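Local coordinates for putative lipoprotein (Pseudomonas protegens, PDB 4KT3) that probably acts as the immunity partner of a type VI secretion peptidoglycan glycoside hydrolase effector, binding that toxin and thereby protecting the cell, at residues V44-D49 with F65-N70; G61-S66 with V85-G90. One frame throughout, in Å; residues are numbered along the deposited sequence.

Interaction 1: V44-D49 with F65-N70; sequences VFIDGD and FSLGYN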
loop_
_atom_site.group_PDB
_atom_site.type_symbol
_atom_site.label_atom_id
_atom_site.label_comp_id
_atom_site.label_asym_id
_atom_site.label_seq_id
_atom_site.Cartn_x
_atom_site.Cartn_y
_atom_site.Cartn_z
ATOM N N VAL B 44 8.017 13.091 0.323
ATOM C CA VAL B 44 7.656 11.958 -0.519
ATOM C C VAL B 44 8.714 10.857 -0.439
ATOM O O VAL B 44 9.912 11.135 -0.381
ATOM C CB VAL B 44 7.486 12.385 -1.985
ATOM C CG1 VAL B 44 7.192 11.185 -2.861
ATOM C CG2 VAL B 44 6.379 13.426 -2.112
ATOM N N PHE B 45 8.270 9.607 -0.441
ATOM C CA PHE B 45 9.202 8.483 -0.376
ATOM C C PHE B 45 8.682 7.275 -1.131
ATOM O O PHE B 45 7.484 7.102 -1.297
ATOM C CB PHE B 45 9.402 8.063 1.074
ATOM C CG PHE B 45 8.135 7.615 1.741
ATOM C CD1 PHE B 45 7.662 6.329 1.553
ATOM C CD2 PHE B 45 7.406 8.488 2.529
ATOM C CE1 PHE B 45 6.499 5.908 2.145
ATOM C CE2 PHE B 45 6.237 8.079 3.132
ATOM C CZ PHE B 45 5.774 6.786 2.940
ATOM N N ILE B 46 9.610 6.443 -1.587
ATOM C CA ILE B 46 9.299 5.100 -2.023
ATOM C C ILE B 46 9.902 4.154 -1.001
ATOM O O ILE B 46 11.077 4.270 -0.664
ATOM C CB ILE B 46 9.886 4.805 -3.415
ATOM C CG1 ILE B 46 9.165 5.642 -4.472
ATOM C CG2 ILE B 46 9.771 3.317 -3.755
ATOM C CD1 ILE B 46 9.758 5.522 -5.855
ATOM N N ASP B 47 9.093 3.210 -0.525
ATOM C CA ASP B 47 9.521 2.257 0.489
ATOM C C ASP B 47 9.426 0.835 -0.055
ATOM O O ASP B 47 8.332 0.364 -0.388
ATOM C CB ASP B 47 8.608 2.394 1.700
ATOM C CG ASP B 47 9.094 1.630 2.909
ATOM O OD1 ASP B 47 10.042 0.833 2.805
ATOM O OD2 ASP B 47 8.498 1.833 3.985
ATOM N N GLY B 48 10.558 0.140 -0.122
ATOM C CA GLY B 48 10.568 -1.238 -0.586
ATOM C C GLY B 48 10.684 -2.258 0.535
ATOM O O GLY B 48 10.786 -3.454 0.270
ATOM N N ASP B 49 10.648 -1.804 1.787
ATOM C CA ASP B 49 10.729 -2.720 2.926
ATOM C C ASP B 49 9.331 -3.225 3.285
ATOM O O ASP B 49 8.765 -2.897 4.345
ATOM C CB ASP B 49 11.395 -2.036 4.123
ATOM C CG ASP B 49 11.644 -2.986 5.280
ATOM O OD1 ASP B 49 11.541 -4.213 5.081
ATOM O OD2 ASP B 49 11.958 -2.501 6.392
ATOM N N PHE B 65 6.471 -2.183 -3.473
ATOM C CA PHE B 65 6.917 -0.854 -3.070
ATOM C C PHE B 65 5.718 0.016 -2.763
ATOM O O PHE B 65 4.704 -0.045 -3.461
ATOM C CB PHE B 65 7.710 -0.175 -4.197
ATOM C CG PHE B 65 8.927 -0.923 -4.602
ATOM C CD1 PHE B 65 10.141 -0.684 -3.972
ATOM C CD2 PHE B 65 8.865 -1.887 -5.605
ATOM C CE1 PHE B 65 11.269 -1.387 -4.335
ATOM C CE2 PHE B 65 9.995 -2.587 -5.968
ATOM C CZ PHE B 65 11.199 -2.331 -5.340
ATOM N N SER B 66 5.829 0.827 -1.718
ATOM C CA SER B 66 4.800 1.819 -1.449
ATOM C C SER B 66 5.322 3.203 -1.799
ATOM O O SER B 66 6.516 3.480 -1.673
ATOM C CB SER B 66 4.371 1.774 0.015
ATOM O OG SER B 66 5.396 2.237 0.858
ATOM N N LEU B 67 4.414 4.061 -2.257
ATOM C CA LEU B 67 4.712 5.449 -2.552
ATOM C C LEU B 67 3.882 6.289 -1.596
ATOM O O LEU B 67 2.658 6.161 -1.534
ATOM C CB LEU B 67 4.337 5.768 -3.986
ATOM C CG LEU B 67 4.459 7.233 -4.409
ATOM C CD1 LEU B 67 5.903 7.715 -4.329
ATOM C CD2 LEU B 67 3.900 7.399 -5.810
ATOM N N GLY B 68 4.546 7.135 -0.828
ATOM C CA GLY B 68 3.858 7.856 0.219
ATOM C C GLY B 68 4.386 9.246 0.467
ATOM O O GLY B 68 5.369 9.667 -0.133
ATOM N N TYR B 69 3.734 9.924 1.404
ATOM C CA TYR B 69 3.928 11.331 1.622
ATOM C C TYR B 69 3.604 11.687 3.066
ATOM O O TYR B 69 2.505 11.402 3.536
ATOM C CB TYR B 69 2.988 12.079 0.678
ATOM C CG TYR B 69 2.951 13.565 0.880
ATOM C CD1 TYR B 69 4.117 14.303 0.842
ATOM C CD2 TYR B 69 1.747 14.233 1.089
ATOM C CE1 TYR B 69 4.109 15.661 1.011
ATOM C CE2 TYR B 69 1.722 15.605 1.263
ATOM C CZ TYR B 69 2.917 16.317 1.224
ATOM O OH TYR B 69 2.950 17.689 1.387
ATOM N N ASN B 70 4.547 12.328 3.761
ATOM C CA ASN B 70 4.280 12.855 5.105
ATOM C C ASN B 70 4.253 14.379 5.087
ATOM O O ASN B 70 5.246 15.042 4.734
ATOM C CB ASN B 70 5.310 12.362 6.129
ATOM C CG ASN B 70 5.113 10.909 6.515
ATOM O OD1 ASN B 70 4.086 10.536 7.095
ATOM N ND2 ASN B 70 6.102 10.076 6.200
HETATM O O HOH W 1 5.328 1.892 3.432
#
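F45 folds its ring over the backbone of G68: CA of G68 lies 3.8 Å from the ring centroid, 23° off the normal, a CH-pi contact over the face. Chi1 of F45, 61°, sets CG between the backbone N and the carbonyl carbon; from there the ring (chi2 82°) lies over G68, where no CB stands in its way. OG of S66 approaches the same ring at its edge.

Four backbone hydrogen bonds tie the strands, two between F45 and G68 and two between D47 and S66, the shortest from D47 N to S66 O at 2.8 Å. This is antiparallel pairing at the border of the five-stranded sheet, where 44-47 is the outermost strand within the chain.

On the other face the contacts are apolar. I46 CG1 meets L67 CD1 at 3.9 Å, V44 CG2 reaches Y69 CD1 at 3.8 Å, and I46 also packs against helix 21-34.

Beside F45, D47 and S66 put polar groups on the same face. A water lies 2.6 Å from S66 OG and donates to D47 OD2, while D47 OD1 accepts from D49 N in an Asx turn. N70 OD1 is hydrogen-bonded to T77 OG1 and to H88 NE2 of the partner chain, probably the effector.

Interaction 2: G61-S66 with V85-G90; sequences GYYDFS and VSLNTG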
loop_
_atom_site.group_PDB
_atom_site.type_symbol
_atom_site.label_atom_id
_atom_site.label_comp_id
_atom_site.label_asym_id
_atom_site.label_seq_id
_atom_site.Cartn_x
_atom_site.Cartn_y
_atom_site.Cartn_z
ATOM N N GLY B 61 7.472 -13.637 -7.049
ATOM C CA GLY B 61 7.790 -13.225 -8.410
ATOM C C GLY B 61 8.000 -11.729 -8.565
ATOM O O GLY B 61 8.467 -11.277 -9.617
ATOM N N TYR B 62 7.643 -10.970 -7.523
ATOM C CA TYR B 62 7.685 -9.504 -7.547
ATOM C C TYR B 62 8.379 -8.956 -6.298
ATOM O O TYR B 62 8.477 -9.637 -5.268
ATOM C CB TYR B 62 6.250 -8.922 -7.589
ATOM C CG TYR B 62 5.457 -9.388 -8.780
ATOM C CD1 TYR B 62 4.822 -10.623 -8.769
ATOM C CD2 TYR B 62 5.347 -8.606 -9.914
ATOM C CE1 TYR B 62 4.136 -11.084 -9.882
ATOM C CE2 TYR B 62 4.663 -9.050 -11.029
ATOM C CZ TYR B 62 4.050 -10.278 -11.007
ATOM O OH TYR B 62 3.369 -10.730 -12.117
ATOM N N TYR B 63 8.846 -7.717 -6.394
ATOM C CA TYR B 63 9.148 -6.919 -5.215
ATOM C C TYR B 63 8.070 -5.843 -5.099
ATOM O O TYR B 63 7.688 -5.242 -6.102
ATOM C CB TYR B 63 10.513 -6.267 -5.351
ATOM C CG TYR B 63 11.654 -7.227 -5.161
ATOM C CD1 TYR B 63 11.874 -7.831 -3.933
ATOM C CD2 TYR B 63 12.517 -7.521 -6.205
ATOM C CE1 TYR B 63 12.919 -8.711 -3.751
ATOM C CE2 TYR B 63 13.563 -8.390 -6.035
ATOM C CZ TYR B 63 13.759 -8.989 -4.810
ATOM O OH TYR B 63 14.812 -9.854 -4.643
ATOM N N ASP B 64 7.582 -5.605 -3.885
ATOM C CA ASP B 64 6.537 -4.604 -3.662
ATOM C C ASP B 64 7.117 -3.294 -3.119
ATOM O O ASP B 64 8.110 -3.294 -2.369
ATOM C CB ASP B 64 5.493 -5.113 -2.666
ATOM C CG ASP B 64 4.643 -6.251 -3.201
ATOM O OD1 ASP B 64 4.851 -6.721 -4.341
ATOM O OD2 ASP B 64 3.765 -6.698 -2.431
ATOM N N PHE B 65 6.471 -2.183 -3.473
ATOM C CA PHE B 65 6.917 -0.854 -3.070
ATOM C C PHE B 65 5.718 0.016 -2.763
ATOM O O PHE B 65 4.704 -0.045 -3.461
ATOM C CB PHE B 65 7.710 -0.175 -4.197
ATOM C CG PHE B 65 8.927 -0.923 -4.602
ATOM C CD1 PHE B 65 10.141 -0.684 -3.972
ATOM C CD2 PHE B 65 8.865 -1.887 -5.605
ATOM C CE1 PHE B 65 11.269 -1.387 -4.335
ATOM C CE2 PHE B 65 9.995 -2.587 -5.968
ATOM C CZ PHE B 65 11.199 -2.331 -5.340
ATOM N N SER B 66 5.829 0.827 -1.718
ATOM C CA SER B 66 4.800 1.819 -1.449
ATOM C C SER B 66 5.322 3.203 -1.799
ATOM O O SER B 66 6.516 3.480 -1.673
ATOM C CB SER B 66 4.371 1.774 0.015
ATOM O OG SER B 66 5.396 2.237 0.858
ATOM N N VAL B 85 6.676 -5.063 -8.802
ATOM C CA VAL B 85 7.566 -5.091 -9.962
ATOM C C VAL B 85 8.128 -6.500 -10.150
ATOM O O VAL B 85 8.705 -7.064 -9.221
ATOM C CB VAL B 85 8.757 -4.127 -9.765
ATOM C CG1 VAL B 85 9.678 -4.174 -10.965
ATOM C CG2 VAL B 85 8.261 -2.694 -9.502
ATOM N N SER B 86 7.952 -7.082 -11.328
ATOM C CA SER B 86 8.434 -8.441 -11.562
ATOM C C SER B 86 9.939 -8.503 -11.648
ATOM O O SER B 86 10.547 -7.734 -12.373
ATOM C CB SER B 86 7.855 -9.039 -12.839
ATOM O OG SER B 86 8.662 -10.137 -13.276
ATOM N N LEU B 87 10.531 -9.432 -10.904
ATOM C CA LEU B 87 11.966 -9.652 -10.945
ATOM C C LEU B 87 12.428 -10.129 -12.311
ATOM O O LEU B 87 13.561 -9.880 -12.698
ATOM C CB LEU B 87 12.370 -10.726 -9.934
ATOM C CG LEU B 87 12.512 -10.357 -8.475
ATOM C CD1 LEU B 87 11.158 -10.018 -7.903
ATOM C CD2 LEU B 87 13.140 -11.523 -7.729
ATOM N N ASN B 88 11.565 -10.848 -13.018
ATOM C CA ASN B 88 11.981 -11.498 -14.255
ATOM C C ASN B 88 11.657 -10.730 -15.532
ATOM O O ASN B 88 12.251 -11.006 -16.576
ATOM C CB ASN B 88 11.396 -12.909 -14.342
ATOM C CG ASN B 88 12.188 -13.917 -13.525
ATOM O OD1 ASN B 88 13.396 -13.772 -13.341
ATOM N ND2 ASN B 88 11.507 -14.939 -13.030
ATOM N N THR B 89 10.714 -9.792 -15.468
ATOM C CA THR B 89 10.319 -9.040 -16.667
ATOM C C THR B 89 10.240 -7.529 -16.470
ATOM O O THR B 89 10.143 -6.785 -17.447
ATOM C CB THR B 89 8.933 -9.450 -17.154
ATOM O OG1 THR B 89 7.970 -9.029 -16.182
ATOM C CG2 THR B 89 8.829 -10.957 -17.360
ATOM N N GLY B 90 10.265 -7.079 -15.216
ATOM C CA GLY B 90 10.047 -5.682 -14.898
ATOM C C GLY B 90 8.605 -5.225 -15.047
ATOM O O GLY B 90 8.317 -4.033 -14.906
#
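L87 lays its branched end against the ring of Y63, the two side chains crossing at about a right angle. CG of L87 is 3.3 Å from CE2 of Y63, and CD1 comes equally near CD2 of that ring, so the leucine meets the CD2-CE2 bond of the tyrosine obliquely. CD1 also presses on the backbone, 3.4 Å from the carbonyl carbon of Y62. CD2 extends toward the phenol end of Y63. The chi1 of L87, -80°, puts CG beside its own backbone N and anti to the carbonyl carbon, setting it where it meets Y63 CE2.

Y62 departs to the other face of the sheet. Its CD2 lies 3.3 Å from the backbone N of S86, and CE2 is 3.7 Å from the CB of S86, so the CD2-CE2 part of the ring touches both the backbone and the first side-chain carbon of its cross-strand partner. Back on the Y63 face, V85 CG2 touches F65 CE2 at 3.9 Å.

The backbone is paired antiparallel. Y63 and V85 exchange two hydrogen bonds, and L87 N adds a third to G61 O at 3.1 Å. Past S86 the chain turns away: S86 OG accepts from the backbone N of both N88 and T89, an ST turn and an ST motif together, and G90 N closes on S86 O. E124 also bonds S86 OG, and its other carboxylate oxygen bonds T89 OG1, tying the turn to a distant part of the chain.

This is the open end of the beta hairpin formed by strands 62-69 and 78-86. Helix 21-34 packs on the face carrying Y63 and F65, touching Y63 through R21 and A24, while helix 125-129 meets Y62 on the opposite face through Q127 and R128.

In the fold
Both interactions hold strand 62-69, each against a different neighbour in the sheet: interaction 1 pairs its later half with the outermost strand 44-47, interaction 2 its beginning with the end of strand 78-86. F65 is common to the two, reaching I46 in one and V85 in the other beneath helix 21-34. Interaction 2 lies about 5 Å from the chain centre (centre to centre), interaction 1 about 12 Å. The inner contact relies on tyrosines and a leucine, with helices on both faces. The outer one is a regular strand ladder, apolar on the face toward the helix, with a water-bridged D47-S66 pair on its other face; the partner chain reaches D49, S66, Y69 and N70.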